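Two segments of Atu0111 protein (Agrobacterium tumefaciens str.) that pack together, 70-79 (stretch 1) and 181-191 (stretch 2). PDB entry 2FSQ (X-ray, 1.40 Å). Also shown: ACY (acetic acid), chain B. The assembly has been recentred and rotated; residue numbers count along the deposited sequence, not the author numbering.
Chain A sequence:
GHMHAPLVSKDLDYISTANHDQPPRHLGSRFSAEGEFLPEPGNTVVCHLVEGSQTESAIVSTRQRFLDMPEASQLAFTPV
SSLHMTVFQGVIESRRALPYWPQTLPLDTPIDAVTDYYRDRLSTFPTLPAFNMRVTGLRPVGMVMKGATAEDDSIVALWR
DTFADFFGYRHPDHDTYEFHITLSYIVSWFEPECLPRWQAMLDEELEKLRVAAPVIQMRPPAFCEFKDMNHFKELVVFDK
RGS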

ATOM      1  N   PRO A  70      -9.787  10.067  18.473  1.00 18.73           N
ATOM      2  CA  PRO A  70      -9.701  11.498  18.212  1.00 18.49           C
ATOM      3  C   PRO A  70      -8.579  11.848  17.233  1.00 18.10           C
ATOM      4  O   PRO A  70      -8.746  12.755  16.423  1.00 18.18           O
ATOM      5  CB  PRO A  70      -9.428  12.123  19.587  1.00 19.75           C
ATOM      6  CG  PRO A  70      -9.368  11.043  20.549  1.00 20.29           C
ATOM      7  CD  PRO A  70      -9.666   9.738  19.903  1.00 18.93           C
ATOM      8  N   GLU A  71      -7.474  11.104  17.279  1.00 17.36           N
ATOM      9  CA  GLU A  71      -6.339  11.379  16.383  1.00 16.82           C
ATOM     10  C   GLU A  71      -6.595  10.970  14.935  1.00 16.90           C
ATOM     11  O   GLU A  71      -5.756  11.204  14.063  1.00 16.01           O
ATOM     12  CB  GLU A  71      -5.064  10.723  16.916  1.00 16.98           C
ATOM     13  CG  GLU A  71      -4.635  11.261  18.268  1.00 18.63           C
ATOM     14  CD  GLU A  71      -5.400  10.647  19.434  1.00 18.53           C
ATOM     15  OE1 GLU A  71      -6.028   9.578  19.273  1.00 17.76           O
ATOM     16  OE2 GLU A  71      -5.349  11.240  20.527  1.00 19.05           O
ATOM     17  N   ALA A  72      -7.769  10.399  14.665  1.00 16.70           N
ATOM     18  CA  ALA A  72      -8.174  10.156  13.279  1.00 17.02           C
ATOM     19  C   ALA A  72      -8.162  11.457  12.477  1.00 17.16           C
ATOM     20  O   ALA A  72      -7.969  11.447  11.256  1.00 16.62           O
ATOM     21  CB  ALA A  72      -9.546   9.522  13.234  1.00 18.57           C
ATOM     22  N   SER A  73      -8.343  12.576  13.182  1.00 17.20           N
ATOM     23  CA  SER A  73      -8.299  13.893  12.564  1.00 17.67           C
ATOM     24  C   SER A  73      -6.924  14.247  11.982  1.00 17.37           C
ATOM     25  O   SER A  73      -6.813  15.169  11.169  1.00 18.13           O
ATOM     26  CB  SER A  73      -8.752  14.963  13.561  1.00 18.27           C
ATOM     27  OG  SER A  73      -7.934  14.995  14.717  1.00 20.36           O
ATOM     28  N   GLN A  74      -5.894  13.502  12.389  1.00 16.13           N
ATOM     29  CA  GLN A  74      -4.508  13.686  11.925  1.00 15.37           C
ATOM     30  C   GLN A  74      -4.100  12.662  10.871  1.00 14.47           C
ATOM     31  O   GLN A  74      -2.923  12.571  10.523  1.00 13.97           O
ATOM     32  CB  GLN A  74      -3.545  13.582  13.100  1.00 15.36           C
ATOM     33  CG  GLN A  74      -3.839  14.529  14.250  1.00 16.34           C
ATOM     34  CD  GLN A  74      -2.836  14.382  15.376  1.00 17.87           C
ATOM     35  OE1 GLN A  74      -1.617  14.464  15.180  1.00 21.83           O
ATOM     36  NE2 GLN A  74      -3.345  14.205  16.568  1.00 17.07           N
ATOM     37  N   LEU A  75      -5.076  11.905  10.392  1.00 13.75           N
ATOM     38  CA  LEU A  75      -4.871  10.839   9.409  1.00 13.54           C
ATOM     39  C   LEU A  75      -5.724  11.111   8.194  1.00 13.45           C
ATOM     40  O   LEU A  75      -6.813  11.676   8.307  1.00 14.35           O
ATOM     41  CB  LEU A  75      -5.281   9.493  10.008  1.00 13.80           C
ATOM     42  CG  LEU A  75      -4.506   9.014  11.231  1.00 14.03           C
ATOM     43  CD1 LEU A  75      -5.104   7.703  11.746  1.00 14.61           C
ATOM     44  CD2 LEU A  75      -3.048   8.799  10.893  1.00 15.08           C
ATOM     45  N   ALA A  76      -5.219  10.747   7.021  1.00 13.22           N
ATOM     46  CA  ALA A  76      -5.966  10.878   5.781  1.00 12.95           C
ATOM     47  C   ALA A  76      -6.352   9.483   5.332  1.00 12.57           C
ATOM     48  O   ALA A  76      -5.504   8.695   4.867  1.00 13.11           O
ATOM     49  CB  ALA A  76      -5.140  11.563   4.709  1.00 13.46           C
ATOM     50  N   PHE A  77      -7.624   9.139   5.519  1.00 12.65           N
ATOM     51  CA  PHE A  77      -8.107   7.799   5.179  1.00 12.69           C
ATOM     52  C   PHE A  77      -8.463   7.738   3.707  1.00 13.71           C
ATOM     53  O   PHE A  77      -9.085   8.662   3.167  1.00 14.61           O
ATOM     54  CB  PHE A  77      -9.349   7.434   6.024  1.00 13.20           C
ATOM     55  CG  PHE A  77      -9.026   7.084   7.450  1.00 13.08           C
ATOM     56  CD1 PHE A  77      -8.904   5.750   7.854  1.00 15.65           C
ATOM     57  CD2 PHE A  77      -8.824   8.089   8.389  1.00 15.70           C
ATOM     58  CE1 PHE A  77      -8.598   5.440   9.174  1.00 15.91           C
ATOM     59  CE2 PHE A  77      -8.531   7.792   9.700  1.00 14.93           C
ATOM     60  CZ  PHE A  77      -8.412   6.468  10.103  1.00 16.70           C
ATOM     61  N   THR A  78      -8.080   6.643   3.066  1.00 13.86           N
ATOM     62  CA  THR A  78      -8.405   6.394   1.673  1.00 13.85           C
ATOM     63  C   THR A  78      -9.799   5.738   1.589  1.00 14.24           C
ATOM     64  O   THR A  78     -10.282   5.167   2.565  1.00 14.47           O
ATOM     65  CB  THR A  78      -7.342   5.463   1.075  1.00 14.36           C
ATOM     66  OG1 THR A  78      -7.280   4.279   1.884  1.00 13.80           O
ATOM     67  CG2 THR A  78      -5.974   6.136   1.122  1.00 15.05           C
ATOM     68  N   PRO A  79     -10.448   5.804   0.419  1.00 14.37           N
ATOM     69  CA  PRO A  79     -11.786   5.199   0.302  1.00 14.54           C
ATOM     70  C   PRO A  79     -11.760   3.683   0.495  1.00 14.36           C
ATOM     71  O   PRO A  79     -10.801   3.022   0.116  1.00 14.22           O
ATOM     72  CB  PRO A  79     -12.213   5.539  -1.141  1.00 15.25           C
ATOM     73  CG  PRO A  79     -11.387   6.762  -1.466  1.00 15.04           C
ATOM     74  CD  PRO A  79     -10.053   6.510  -0.813  1.00 15.12           C
TER
HETATM   75  C   ACY B 450       0.904   1.628  -0.605  1.00 28.03           C
HETATM   76  O   ACY B 450      -0.343   1.766  -0.480  1.00 28.20           O
HETATM   77  OXT ACY B 450       1.449   0.817  -1.401  1.00 28.57           O
HETATM   78  CH3 ACY B 450       1.803   2.438   0.286  1.00 28.45           C
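Stretch 2 181-191: ITLSYIVSWFE

Stretch 2 lies beside stretch 1 as an antiparallel neighbour in a short two-strand ladder, although at least 104 residues of sequence separate any two that touch. Strand 184-186 runs against strand 75-77 with an angle of 159° between their N-to-C directions, and the axes approach to 4.4 Å. Stretch 1 enters this ladder from a 3-10 segment, 70-74. Stretch 2 comes in from strand 181-182, breaks at Leu183, where phi/psi of -99/-30 leaves the extended region, resumes at Ser184, and breaks again at Val187 (-91/-40). From Ser188 to Glu191 the backbone is again extended, but as loop. Together the two stretches bury 661 Å².

The register is set by three pairs: Leu75 with Ile186 (CA to CA 4.8 Å), Ala76 with Tyr185 (CA to CA 5.0 Å) and Phe77 with Ser184 (CA to CA 4.2 Å). Ala76 and Tyr185 form the hydrogen-bonded pair, bonding in both directions: Ala76 N gives to Tyr185 O at 2.8 Å, and Tyr185 N to Ala76 O at 2.9 Å. Beyond it, Val187 N donates to Gln74 O at 2.8 Å. The same acceptor takes a weak bond from Ser188 N, 3.4 Å from Gln74 O, so one carbonyl at the end of the 3-10 segment receives two successive amides from the bend in stretch 2. At the other end Thr78 N reaches Leu183 O in another weak bond of 3.4 Å. The non-hydrogen-bonded pairs bring alpha carbons close to carbonyls instead: Leu75 CA lies 3.3 Å from Tyr185 O, and Ser184 CA 3.1 Å from Ala76 O.

Water 1 closes the lower-numbered end of stretch 2 against the higher-numbered end of stretch 1, donating to Leu183 O at 2.7 Å and to Thr78 O at 2.9 Å. Separately, Thr182 OG1 donates to the acetic acid atom O at 2.9 Å, a ligand probably left by the crystallisation liquor.

Side chains sort by strand alternation. On the face with Leu75, Phe77, Ser184 and Ile186, the apolar contact is tight: Leu75 CD2 comes to 3.4 Å from Ile186 CD1. The same methyl, Leu75 CD2, lies 3.9 Å from Phe190 CZ, so Leu75 bridges the strand and the loop beyond it. On the other face Ala76 CB sits 4.4 Å from Tyr185 CB. From the loops, Val187 and Thr78 both point toward the other stretch: Val187 CG2 lies 3.8 Å from Ala76 CB, and Thr78 CG2 stands at the edge of the Tyr185 ring, 4.2 Å from Tyr185 CE2.

Two aromatic rings are covered by aliphatic carbons, one contributed from each stretch. Ser184 CB lies 4.1 Å from the centroid of the Phe77 ring, almost on its normal, while Glu71 CB covers a face of Phe190, 3.8 Å from Phe190 CZ. The carboxylate of Glu71 leads away and is bonded elsewhere in the structure. For a designer the rule is compact: a short ladder fixes the register, and rings and methyls fill its flanks.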

ATOM      1  N   ILE A 181      -1.341  -3.206   3.578  1.00 11.16           N
ATOM      2  CA  ILE A 181      -2.517  -2.514   3.062  1.00 11.35           C
ATOM      3  C   ILE A 181      -2.615  -1.169   3.780  1.00 10.75           C
ATOM      4  O   ILE A 181      -2.672  -1.100   5.005  1.00 12.15           O
ATOM      5  CB  ILE A 181      -3.796  -3.341   3.283  1.00 11.99           C
ATOM      6  CG1 ILE A 181      -3.744  -4.566   2.368  1.00 13.33           C
ATOM      7  CG2 ILE A 181      -5.034  -2.492   3.001  1.00 13.65           C
ATOM      8  CD1 ILE A 181      -4.922  -5.512   2.485  1.00 17.58           C
ATOM      9  N   THR A 182      -2.617  -0.100   3.003  1.00 10.75           N
ATOM     10  CA  THR A 182      -2.732   1.237   3.563  1.00 10.98           C
ATOM     11  C   THR A 182      -4.192   1.524   3.915  1.00 11.37           C
ATOM     12  O   THR A 182      -5.078   1.381   3.081  1.00 12.91           O
ATOM     13  CB  THR A 182      -2.216   2.246   2.537  1.00 11.58           C
ATOM     14  OG1 THR A 182      -0.815   2.009   2.343  1.00 13.21           O
ATOM     15  CG2 THR A 182      -2.455   3.704   3.014  1.00 13.65           C
ATOM     16  N   LEU A 183      -4.420   1.900   5.169  1.00 11.17           N
ATOM     17  CA  LEU A 183      -5.714   2.428   5.578  1.00 12.41           C
ATOM     18  C   LEU A 183      -5.682   3.960   5.614  1.00 12.19           C
ATOM     19  O   LEU A 183      -6.708   4.603   5.404  1.00 13.25           O
ATOM     20  CB  LEU A 183      -6.117   1.891   6.957  1.00 12.12           C
ATOM     21  CG  LEU A 183      -6.368   0.382   7.024  1.00 14.26           C
ATOM     22  CD1 LEU A 183      -6.756   0.009   8.434  1.00 16.61           C
ATOM     23  CD2 LEU A 183      -7.445  -0.054   6.039  1.00 16.58           C
ATOM     24  N   SER A 184      -4.513   4.541   5.890  1.00 12.14           N
ATOM     25  CA  SER A 184      -4.433   6.002   6.014  1.00 11.98           C
ATOM     26  C   SER A 184      -3.015   6.476   5.798  1.00 11.80           C
ATOM     27  O   SER A 184      -2.070   5.679   5.797  1.00 11.94           O
ATOM     28  CB  SER A 184      -4.900   6.471   7.402  1.00 13.01           C
ATOM     29  OG  SER A 184      -3.912   6.242   8.384  1.00 13.61           O
ATOM     30  N   TYR A 185      -2.884   7.791   5.652  1.00 11.44           N
ATOM     31  CA  TYR A 185      -1.588   8.456   5.682  1.00 11.52           C
ATOM     32  C   TYR A 185      -1.521   9.357   6.898  1.00 12.46           C
ATOM     33  O   TYR A 185      -2.507  10.011   7.244  1.00 12.39           O
ATOM     34  CB  TYR A 185      -1.400   9.299   4.421  1.00 12.57           C
ATOM     35  CG  TYR A 185      -1.105   8.469   3.204  1.00 12.77           C
ATOM     36  CD1 TYR A 185       0.216   8.266   2.794  1.00 13.90           C
ATOM     37  CD2 TYR A 185      -2.123   7.848   2.490  1.00 12.81           C
ATOM     38  CE1 TYR A 185       0.506   7.477   1.703  1.00 13.71           C
ATOM     39  CE2 TYR A 185      -1.835   7.049   1.378  1.00 11.56           C
ATOM     40  CZ  TYR A 185      -0.515   6.868   1.004  1.00 12.74           C
ATOM     41  OH  TYR A 185      -0.216   6.100  -0.087  1.00 14.45           O
ATOM     42  N   ILE A 186      -0.345   9.444   7.502  1.00 13.05           N
ATOM     43  CA  ILE A 186      -0.141  10.381   8.608  1.00 13.08           C
ATOM     44  C   ILE A 186      -0.057  11.803   8.036  1.00 13.26           C
ATOM     45  O   ILE A 186       0.802  12.089   7.196  1.00 13.41           O
ATOM     46  CB  ILE A 186       1.164  10.088   9.368  1.00 14.22           C
ATOM     47  CG1 ILE A 186       1.250   8.608   9.753  1.00 15.85           C
ATOM     48  CG2 ILE A 186       1.315  11.040  10.564  1.00 16.68           C
ATOM     49  CD1 ILE A 186       0.270   8.195  10.782  1.00 20.01           C
ATOM     50  N   VAL A 187      -0.955  12.684   8.483  1.00 13.24           N
ATOM     51  CA  VAL A 187      -0.932  14.091   8.079  1.00 12.79           C
ATOM     52  C   VAL A 187      -0.104  14.951   9.031  1.00 13.27           C
ATOM     53  O   VAL A 187       0.635  15.843   8.582  1.00 12.84           O
ATOM     54  CB  VAL A 187      -2.363  14.648   7.966  1.00 13.02           C
ATOM     55  CG1 VAL A 187      -2.341  16.097   7.450  1.00 14.35           C
ATOM     56  CG2 VAL A 187      -3.194  13.764   7.059  1.00 13.20           C
ATOM     57  N   SER A 188      -0.231  14.678  10.336  1.00 13.44           N
ATOM     58  CA  SER A 188       0.593  15.332  11.359  1.00 14.96           C
ATOM     59  C   SER A 188       0.977  14.321  12.412  1.00 15.41           C
ATOM     60  O   SER A 188       0.199  13.417  12.702  1.00 15.72           O
ATOM     61  CB  SER A 188      -0.115  16.534  12.000  1.00 15.24           C
ATOM     62  OG  SER A 188      -1.351  16.175  12.605  1.00 16.38           O
ATOM     63  N   TRP A 189       2.188  14.454  12.948  1.00 16.37           N
ATOM     64  CA  TRP A 189       2.713  13.469  13.894  1.00 17.24           C
ATOM     65  C   TRP A 189       1.902  13.465  15.187  1.00 18.12           C
ATOM     66  O   TRP A 189       1.300  14.473  15.559  1.00 18.25           O
ATOM     67  CB  TRP A 189       4.212  13.718  14.159  1.00 17.88           C
ATOM     68  CG  TRP A 189       5.059  13.741  12.897  1.00 18.77           C
ATOM     69  CD1 TRP A 189       5.791  14.803  12.423  1.00 19.04           C
ATOM     70  CD2 TRP A 189       5.247  12.677  11.957  1.00 18.15           C
ATOM     71  NE1 TRP A 189       6.421  14.459  11.249  1.00 19.91           N
ATOM     72  CE2 TRP A 189       6.122  13.159  10.944  1.00 17.27           C
ATOM     73  CE3 TRP A 189       4.801  11.351  11.886  1.00 18.65           C
ATOM     74  CZ2 TRP A 189       6.521  12.370   9.857  1.00 18.84           C
ATOM     75  CZ3 TRP A 189       5.201  10.564  10.800  1.00 19.93           C
ATOM     76  CH2 TRP A 189       6.063  11.079   9.804  1.00 18.85           C
ATOM     77  N   PHE A 190       1.865  12.311  15.850  1.00 18.29           N
ATOM     78  CA  PHE A 190       1.060  12.136  17.062  1.00 19.34           C
ATOM     79  C   PHE A 190       1.828  12.574  18.295  1.00 20.65           C
ATOM     80  O   PHE A 190       3.011  12.258  18.436  1.00 21.15           O
ATOM     81  CB  PHE A 190       0.694  10.652  17.260  1.00 18.88           C
ATOM     82  CG  PHE A 190      -0.412  10.142  16.369  1.00 17.31           C
ATOM     83  CD1 PHE A 190      -0.734  10.748  15.150  1.00 17.64           C
ATOM     84  CD2 PHE A 190      -1.098   8.986  16.737  1.00 16.61           C
ATOM     85  CE1 PHE A 190      -1.745  10.225  14.347  1.00 16.20           C
ATOM     86  CE2 PHE A 190      -2.099   8.464  15.948  1.00 16.58           C
ATOM     87  CZ  PHE A 190      -2.425   9.086  14.740  1.00 17.31           C
ATOM     88  N   GLU A 191       1.154  13.289  19.192  1.00 21.72           N
ATOM     89  CA  GLU A 191       1.718  13.580  20.510  1.00 23.06           C
ATOM     90  C   GLU A 191       1.936  12.268  21.256  1.00 22.50           C
ATOM     91  O   GLU A 191       1.101  11.360  21.165  1.00 21.75           O
ATOM     92  CB  GLU A 191       0.807  14.509  21.314  1.00 23.78           C
ATOM     93  CG  GLU A 191       0.676  15.932  20.747  1.00 27.30           C
ATOM     94  CD  GLU A 191       1.954  16.772  20.863  1.00 30.76           C
ATOM     95  OE1 GLU A 191       2.887  16.392  21.610  1.00 34.49           O
ATOM     96  OE2 GLU A 191       2.023  17.838  20.205  1.00 34.69           O
TER
HETATM   97  O   HOH W   1      -8.895   3.361   4.341  1.00 13.71           O